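Side-chain contact in putative exported protein (Peptoclostridium difficile, PDB 5TTA), which is of unknown function but is probably exported, and contains a DUF5780 family region in an alpha/beta fold: residues A225-N228 and W229-S232. Numbering follows the deposited sequence.
Sequences AYEN and WLKS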
loop_
_atom_site.group_PDB
_atom_site.type_symbol
_atom_site.label_atom_id
_atom_site.label_comp_id
_atom_site.label_asym_id
_atom_site.label_seq_id
_atom_site.Cartn_x
_atom_site.Cartn_y
_atom_site.Cartn_z
ATOM N N ALA A 225 -7.940 32.937 2.736
ATOM C CA ALA A 225 -8.175 33.574 4.023
ATOM C C ALA A 225 -7.536 32.829 5.191
ATOM O O ALA A 225 -7.570 33.334 6.320
ATOM C CB ALA A 225 -9.678 33.696 4.272
ATOM N N TYR A 226 -6.956 31.647 4.953
ATOM C CA TYR A 226 -6.479 30.817 6.061
ATOM C C TYR A 226 -5.386 31.491 6.891
ATOM O O TYR A 226 -5.403 31.427 8.129
ATOM C CB TYR A 226 -5.978 29.480 5.529
ATOM C CG TYR A 226 -5.363 28.613 6.613
ATOM C CD1 TYR A 226 -6.161 27.859 7.460
ATOM C CD2 TYR A 226 -3.985 28.522 6.753
ATOM C CE1 TYR A 226 -5.598 27.063 8.452
ATOM C CE2 TYR A 226 -3.414 27.735 7.734
ATOM C CZ TYR A 226 -4.229 27.002 8.575
ATOM O OH TYR A 226 -3.661 26.212 9.542
ATOM N N GLU A 227 -4.382 32.083 6.247
ATOM C CA GLU A 227 -3.277 32.599 7.052
ATOM C C GLU A 227 -3.766 33.685 7.998
ATOM O O GLU A 227 -3.363 33.723 9.168
ATOM C CB GLU A 227 -2.139 33.111 6.165
ATOM C CG GLU A 227 -1.255 32.008 5.596
ATOM C CD GLU A 227 -0.725 31.042 6.660
ATOM O OE1 GLU A 227 -0.662 29.821 6.383
ATOM O OE2 GLU A 227 -0.366 31.496 7.772
ATOM N N ASN A 228 -4.667 34.548 7.515
ATOM C CA ASN A 228 -5.249 35.599 8.348
ATOM C C ASN A 228 -6.018 35.007 9.516
ATOM O O ASN A 228 -5.936 35.508 10.646
ATOM C CB ASN A 228 -6.198 36.490 7.529
ATOM C CG ASN A 228 -5.489 37.305 6.473
ATOM O OD1 ASN A 228 -4.284 37.553 6.555
ATOM N ND2 ASN A 228 -6.245 37.742 5.468
ATOM N N TRP A 229 -6.800 33.959 9.249
ATOM C CA TRP A 229 -7.580 33.325 10.307
ATOM C C TRP A 229 -6.653 32.786 11.396
ATOM O O TRP A 229 -6.847 33.050 12.586
ATOM C CB TRP A 229 -8.442 32.207 9.696
ATOM C CG TRP A 229 -9.203 31.363 10.673
ATOM C CD1 TRP A 229 -10.471 31.579 11.135
ATOM C CD2 TRP A 229 -8.742 30.166 11.311
ATOM N NE1 TRP A 229 -10.823 30.590 12.025
ATOM C CE2 TRP A 229 -9.789 29.702 12.139
ATOM C CE3 TRP A 229 -7.555 29.417 11.233
ATOM C CZ2 TRP A 229 -9.683 28.522 12.900
ATOM C CZ3 TRP A 229 -7.443 28.266 11.985
ATOM C CH2 TRP A 229 -8.512 27.821 12.810
ATOM N N LEU A 230 -5.614 32.060 10.994
ATOM C CA LEU A 230 -4.682 31.508 11.963
ATOM C C LEU A 230 -4.028 32.620 12.774
ATOM O O LEU A 230 -3.917 32.526 13.999
ATOM C CB LEU A 230 -3.643 30.656 11.244
ATOM C CG LEU A 230 -2.754 29.795 12.135
ATOM C CD1 LEU A 230 -3.589 28.690 12.800
ATOM C CD2 LEU A 230 -1.601 29.186 11.327
ATOM N N LYS A 231 -3.623 33.703 12.109
ATOM C CA LYS A 231 -2.966 34.786 12.831
ATOM C C LYS A 231 -3.935 35.482 13.792
ATOM O O LYS A 231 -3.552 35.845 14.908
ATOM C CB LYS A 231 -2.351 35.773 11.833
ATOM C CG LYS A 231 -1.585 36.948 12.469
ATOM C CD LYS A 231 -0.623 36.476 13.566
ATOM C CE LYS A 231 0.476 35.558 13.031
ATOM N NZ LYS A 231 1.508 35.256 14.065
ATOM N N SER A 232 -5.197 35.649 13.391
ATOM C CA SER A 232 -6.161 36.316 14.264
ATOM C C SER A 232 -6.495 35.502 15.510
ATOM O O SER A 232 -6.758 36.079 16.574
ATOM C CB SER A 232 -7.442 36.606 13.493
ATOM O OG SER A 232 -7.195 37.501 12.430
#
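Trp229 meets Tyr226 three residues back, in the short helix 226-233. Its CE3 lies 4.1 Å from Tyr226 CE1. The two rings are nearly parallel, with planes at 28°, but offset so far that little of one ring covers the other. Their centroids are 6.0 Å apart, so only the CE1 and CE3 corners come close and the rings do not stack fully. Both rings have CG anti to the backbone N (chi1 near 175° in both), which sends them off the same side of the helix. The backbone N of Trp229 bonds to Ala225 O.

Leu230 packs against the same side of the tyrosine ring, nearer CE2 and OH. The two side chains extend alongside each other. Leu230 CD2 comes to 4.0 Å from Tyr226 OH, and CD1 is almost as near, so the forked end of the leucine packs beside the phenol oxygen. Leu230 N bonds to Tyr226 O at 2.9 Å.

Lys231 joins by its backbone N, bonded to Glu227 O.

Ser232 grips Asn228 O twice. Ser232 N donates to Asn228 O at 2.8 Å, and Ser232 OG reaches the same Asn228 O at 3.0 Å, from opposite faces of the carbonyl plane. OG sits beside its own backbone N (chi1 -63°), which turns the hydroxyl back to the preceding turn.

Helix 226-233 lies on the antiparallel sheet at the protein surface. Tyr226 and Trp229 face inward onto strands 72-82 and 205-215, while Glu227, Asn228, Lys231 and Ser232 are exposed. Tyr226 OH bonds to Thr78 on strand 72-82, and Trp229 NE1 bonds to Tyr246 OH, just beyond helix 240-244.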